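Local coordinates for protein mannitol dehydrogenase (Pseudomonas fluorescens, PDB 1LJ8) that probably catalyses the NAD-dependent interconversion of mannitol and fructose as a long-chain dehydrogenase of the mannitol dehydrogenase family, at residues V288-N300 / L343-K355. Numbering follows the deposited sequence.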
loop_
_atom_site.group_PDB
_atom_site.type_symbol
_atom_site.label_atom_id
_atom_site.label_comp_id
_atom_site.label_asym_id
_atom_site.label_seq_id
_atom_site.Cartn_x
_atom_site.Cartn_y
_atom_site.Cartn_z
ATOM N N VAL A 288 16.900 -5.263 -4.220
ATOM C CA VAL A 288 16.226 -4.618 -3.127
ATOM C C VAL A 288 15.382 -5.591 -2.290
ATOM O O VAL A 288 14.892 -5.214 -1.236
ATOM C CB VAL A 288 15.308 -3.461 -3.707
ATOM C CG1 VAL A 288 14.067 -4.046 -4.275
ATOM C CG2 VAL A 288 14.958 -2.426 -2.622
ATOM N N THR A 289 15.242 -6.852 -2.716
ATOM C CA THR A 289 14.341 -7.742 -1.995
ATOM C C THR A 289 14.583 -7.940 -0.503
ATOM O O THR A 289 13.631 -7.966 0.251
ATOM C CB THR A 289 14.116 -9.108 -2.745
ATOM O OG1 THR A 289 15.339 -9.829 -2.876
ATOM C CG2 THR A 289 13.581 -8.836 -4.177
ATOM N N PRO A 290 15.840 -8.051 -0.035
ATOM C CA PRO A 290 15.886 -8.224 1.418
ATOM C C PRO A 290 15.388 -7.004 2.218
ATOM O O PRO A 290 14.877 -7.152 3.327
ATOM C CB PRO A 290 17.362 -8.560 1.701
ATOM C CG PRO A 290 18.096 -8.035 0.542
ATOM C CD PRO A 290 17.169 -8.229 -0.648
ATOM N N TYR A 291 15.531 -5.809 1.642
ATOM C CA TYR A 291 15.074 -4.576 2.278
ATOM C C TYR A 291 13.538 -4.522 2.263
ATOM O O TYR A 291 12.926 -4.178 3.254
ATOM C CB TYR A 291 15.618 -3.362 1.541
ATOM C CG TYR A 291 17.129 -3.341 1.518
ATOM C CD1 TYR A 291 17.834 -3.457 0.318
ATOM C CD2 TYR A 291 17.850 -3.237 2.713
ATOM C CE1 TYR A 291 19.247 -3.463 0.317
ATOM C CE2 TYR A 291 19.232 -3.253 2.726
ATOM C CZ TYR A 291 19.929 -3.364 1.526
ATOM O OH TYR A 291 21.318 -3.410 1.567
ATOM N N GLU A 292 12.923 -4.875 1.131
ATOM C CA GLU A 292 11.446 -4.862 1.078
ATOM C C GLU A 292 10.911 -5.991 1.977
ATOM O O GLU A 292 9.892 -5.825 2.652
ATOM C CB GLU A 292 10.939 -5.023 -0.371
ATOM C CG GLU A 292 9.375 -4.935 -0.508
ATOM C CD GLU A 292 8.726 -3.603 -0.013
ATOM O OE1 GLU A 292 7.488 -3.427 -0.217
ATOM O OE2 GLU A 292 9.409 -2.721 0.560
ATOM N N GLU A 293 11.584 -7.146 2.007
ATOM C CA GLU A 293 11.121 -8.248 2.886
ATOM C C GLU A 293 11.140 -7.777 4.337
ATOM O O GLU A 293 10.214 -8.068 5.123
ATOM C CB GLU A 293 12.034 -9.491 2.742
ATOM C CG GLU A 293 11.780 -10.256 1.458
ATOM C CD GLU A 293 12.906 -11.225 1.091
ATOM O OE1 GLU A 293 13.798 -11.452 1.944
ATOM O OE2 GLU A 293 12.879 -11.744 -0.060
HETATM N N MSE A 294 12.219 -7.086 4.686
HETATM C CA MSE A 294 12.412 -6.527 6.019
HETATM C C MSE A 294 11.318 -5.533 6.424
HETATM O O MSE A 294 10.738 -5.592 7.531
HETATM C CB MSE A 294 13.750 -5.778 6.091
HETATM C CG MSE A 294 13.959 -5.065 7.401
HETATM SE SE MSE A 294 15.432 -3.717 7.233
HETATM C CE MSE A 294 14.487 -2.326 6.266
ATOM N N LYS A 295 11.037 -4.594 5.536
ATOM C CA LYS A 295 10.025 -3.594 5.861
ATOM C C LYS A 295 8.640 -4.212 5.948
ATOM O O LYS A 295 7.848 -3.901 6.853
ATOM C CB LYS A 295 10.045 -2.509 4.789
ATOM C CG LYS A 295 8.983 -1.440 5.071
ATOM C CD LYS A 295 8.048 -1.320 3.950
ATOM C CE LYS A 295 7.037 -0.186 4.197
ATOM N NZ LYS A 295 5.685 -0.618 3.681
ATOM N N ILE A 296 8.318 -5.083 4.999
ATOM C CA ILE A 296 6.996 -5.720 5.018
ATOM C C ILE A 296 6.844 -6.589 6.293
ATOM O O ILE A 296 5.808 -6.555 6.983
ATOM C CB ILE A 296 6.788 -6.624 3.779
ATOM C CG1 ILE A 296 6.741 -5.769 2.480
ATOM C CG2 ILE A 296 5.481 -7.426 3.951
ATOM C CD1 ILE A 296 5.511 -4.897 2.392
ATOM N N GLY A 297 7.880 -7.359 6.625
ATOM C CA GLY A 297 7.781 -8.243 7.790
ATOM C C GLY A 297 7.673 -7.538 9.126
ATOM O O GLY A 297 6.892 -7.917 10.015
ATOM N N LEU A 298 8.480 -6.503 9.273
ATOM C CA LEU A 298 8.537 -5.738 10.508
ATOM C C LEU A 298 7.564 -4.579 10.593
ATOM O O LEU A 298 6.858 -4.457 11.590
ATOM C CB LEU A 298 9.986 -5.205 10.728
ATOM C CG LEU A 298 11.040 -6.313 10.954
ATOM C CD1 LEU A 298 12.468 -5.629 10.996
ATOM C CD2 LEU A 298 10.736 -7.065 12.281
ATOM N N LEU A 299 7.521 -3.718 9.580
ATOM C CA LEU A 299 6.623 -2.558 9.695
ATOM C C LEU A 299 5.187 -2.977 9.433
ATOM O O LEU A 299 4.317 -2.836 10.303
ATOM C CB LEU A 299 7.053 -1.439 8.724
ATOM C CG LEU A 299 6.404 -0.062 8.940
ATOM C CD1 LEU A 299 7.251 1.009 8.189
ATOM C CD2 LEU A 299 4.931 -0.072 8.387
ATOM N N ASN A 300 4.919 -3.549 8.255
ATOM C CA ASN A 300 3.526 -3.923 7.987
ATOM C C ASN A 300 3.048 -5.056 8.872
ATOM O O ASN A 300 1.895 -5.084 9.270
ATOM C CB ASN A 300 3.370 -4.238 6.497
ATOM C CG ASN A 300 3.720 -3.016 5.633
ATOM O OD1 ASN A 300 4.823 -2.909 5.088
ATOM N ND2 ASN A 300 2.788 -2.078 5.526
ATOM N N LEU A 343 14.621 -13.122 8.774
ATOM C CA LEU A 343 15.076 -12.149 7.774
ATOM C C LEU A 343 16.406 -12.414 7.111
ATOM O O LEU A 343 17.371 -12.807 7.769
ATOM C CB LEU A 343 15.109 -10.739 8.409
ATOM C CG LEU A 343 13.747 -10.277 8.953
ATOM C CD1 LEU A 343 13.867 -8.888 9.640
ATOM C CD2 LEU A 343 12.751 -10.191 7.750
ATOM N N ALA A 344 16.423 -12.193 5.798
ATOM C CA ALA A 344 17.629 -12.313 4.992
ATOM C C ALA A 344 18.498 -11.134 5.387
ATOM O O ALA A 344 18.025 -10.125 5.931
ATOM C CB ALA A 344 17.282 -12.263 3.502
ATOM N N PRO A 345 19.800 -11.239 5.130
ATOM C CA PRO A 345 20.731 -10.168 5.468
ATOM C C PRO A 345 20.356 -8.868 4.756
ATOM O O PRO A 345 19.897 -8.889 3.606
ATOM C CB PRO A 345 22.084 -10.709 4.957
ATOM C CG PRO A 345 21.931 -12.214 5.101
ATOM C CD PRO A 345 20.499 -12.438 4.607
ATOM N N VAL A 346 20.552 -7.757 5.451
ATOM C CA VAL A 346 20.271 -6.435 4.889
ATOM C C VAL A 346 21.500 -5.540 5.015
ATOM O O VAL A 346 21.649 -4.797 5.975
ATOM C CB VAL A 346 19.060 -5.767 5.554
ATOM C CG1 VAL A 346 17.745 -6.412 4.976
ATOM C CG2 VAL A 346 19.101 -5.967 7.095
ATOM N N PRO A 347 22.410 -5.616 4.028
ATOM C CA PRO A 347 23.630 -4.779 4.085
ATOM C C PRO A 347 23.379 -3.295 4.375
ATOM O O PRO A 347 22.516 -2.670 3.756
ATOM C CB PRO A 347 24.261 -4.998 2.704
ATOM C CG PRO A 347 23.907 -6.442 2.402
ATOM C CD PRO A 347 22.428 -6.501 2.840
ATOM N N GLY A 348 24.129 -2.741 5.334
ATOM C CA GLY A 348 24.001 -1.329 5.668
ATOM C C GLY A 348 22.892 -0.979 6.646
ATOM O O GLY A 348 22.618 0.194 6.928
ATOM N N ILE A 349 22.213 -1.994 7.153
ATOM C CA ILE A 349 21.147 -1.728 8.082
ATOM C C ILE A 349 21.390 -2.493 9.352
ATOM O O ILE A 349 21.714 -3.682 9.326
ATOM C CB ILE A 349 19.761 -2.215 7.551
ATOM C CG1 ILE A 349 19.370 -1.422 6.330
ATOM C CG2 ILE A 349 18.699 -2.081 8.668
ATOM C CD1 ILE A 349 19.069 0.031 6.632
ATOM N N ASP A 350 21.237 -1.812 10.472
ATOM C CA ASP A 350 21.350 -2.498 11.747
ATOM C C ASP A 350 19.882 -2.796 12.123
ATOM O O ASP A 350 19.116 -1.872 12.363
ATOM C CB ASP A 350 21.974 -1.604 12.829
ATOM C CG ASP A 350 22.032 -2.324 14.159
ATOM O OD1 ASP A 350 21.151 -2.120 15.033
ATOM O OD2 ASP A 350 22.939 -3.171 14.298
ATOM N N LEU A 351 19.489 -4.066 12.182
ATOM C CA LEU A 351 18.070 -4.366 12.506
ATOM C C LEU A 351 17.553 -3.864 13.853
ATOM O O LEU A 351 16.399 -3.449 13.987
ATOM C CB LEU A 351 17.813 -5.860 12.398
ATOM C CG LEU A 351 17.824 -6.410 10.961
ATOM C CD1 LEU A 351 17.744 -7.937 11.010
ATOM C CD2 LEU A 351 16.617 -5.810 10.154
ATOM N N THR A 352 18.391 -3.927 14.888
ATOM C CA THR A 352 17.955 -3.446 16.176
ATOM C C THR A 352 17.593 -1.980 16.103
ATOM O O THR A 352 16.543 -1.579 16.604
ATOM C CB THR A 352 19.036 -3.669 17.258
ATOM O OG1 THR A 352 19.200 -5.076 17.444
ATOM C CG2 THR A 352 18.629 -3.016 18.575
ATOM N N ASP A 353 18.441 -1.163 15.477
ATOM C CA ASP A 353 18.142 0.257 15.365
ATOM C C ASP A 353 16.926 0.451 14.460
ATOM O O ASP A 353 16.098 1.310 14.714
ATOM C CB ASP A 353 19.339 1.031 14.745
ATOM C CG ASP A 353 20.587 1.065 15.669
ATOM O OD1 ASP A 353 20.434 0.917 16.885
ATOM O OD2 ASP A 353 21.708 1.232 15.149
ATOM N N TYR A 354 16.838 -0.319 13.385
ATOM C CA TYR A 354 15.672 -0.179 12.481
ATOM C C TYR A 354 14.355 -0.444 13.234
ATOM O O TYR A 354 13.393 0.325 13.114
ATOM C CB TYR A 354 15.815 -1.145 11.309
ATOM C CG TYR A 354 14.627 -1.098 10.349
ATOM C CD1 TYR A 354 14.472 -0.044 9.448
ATOM C CD2 TYR A 354 13.674 -2.106 10.368
ATOM C CE1 TYR A 354 13.366 -0.001 8.567
ATOM C CE2 TYR A 354 12.552 -2.077 9.500
ATOM C CZ TYR A 354 12.417 -1.033 8.616
ATOM O OH TYR A 354 11.325 -1.042 7.765
ATOM N N LYS A 355 14.303 -1.518 14.026
ATOM C CA LYS A 355 13.089 -1.819 14.783
ATOM C C LYS A 355 12.764 -0.687 15.761
ATOM O O LYS A 355 11.600 -0.339 15.960
ATOM C CB LYS A 355 13.207 -3.177 15.514
ATOM C CG LYS A 355 13.202 -4.368 14.559
ATOM C CD LYS A 355 13.368 -5.696 15.324
ATOM C CE LYS A 355 14.847 -5.948 15.741
ATOM N NZ LYS A 355 14.908 -7.227 16.483
HETATM O O HOH W 1 15.338 -9.010 5.232
HETATM O O HOH W 2 13.939 -11.374 4.580
#
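Met-294, here selenomethionine, lies over one face of the Tyr-354 ring in a Met-aromatic contact, SE 4.0 Å from the ring centroid. The contact joins helix 289-313, in the all-helical C-terminal domain, to the start of helix 351-362 and the loop before it. With CG anti to the backbone N (chi1 175°), a bend at chi3 lays CE on the same ring, 3.4 Å from Tyr-354 CZ. Methionine suits the spot: its flexible, unbranched chain lets the chalcogen touch the ring and also Leu-351 CD2 and Ile-349 CG2. Tyrosine gives it a broad face, while Tyr-354 OH lies 3.4 Å from Lys-295 CA. Leu-298 CD1 comes to the edge of that ring, 3.8 Å from Tyr-354 CD2, and packs on Leu-343 CD1.

Nearer the N-terminal end of the helix, Tyr-291 extends past Val-346, and its OH donates a hydrogen bond to Pro-347 O at 2.6 Å, in the carbonyl plane on a lone pair. A phenylalanine here would probably leave that carbonyl without its mate and the type II turn Val-346 to Ile-349 less firmly tied to the helix. One water donates to both Pro-290 O and Ala-344 O, at 2.7 Å and 3.0 Å. Gly-348 suits the turn because at its backbone angles, with phi positive, any CB would jam against the preceding carbonyl oxygen. Lys-295 NZ, close to the bound NAD, donates to Asn-300 OD1 and Asn-191 OD1. Asp-350, at the N-cap of helix 351-362, accepts from Asp-353 N through OD1.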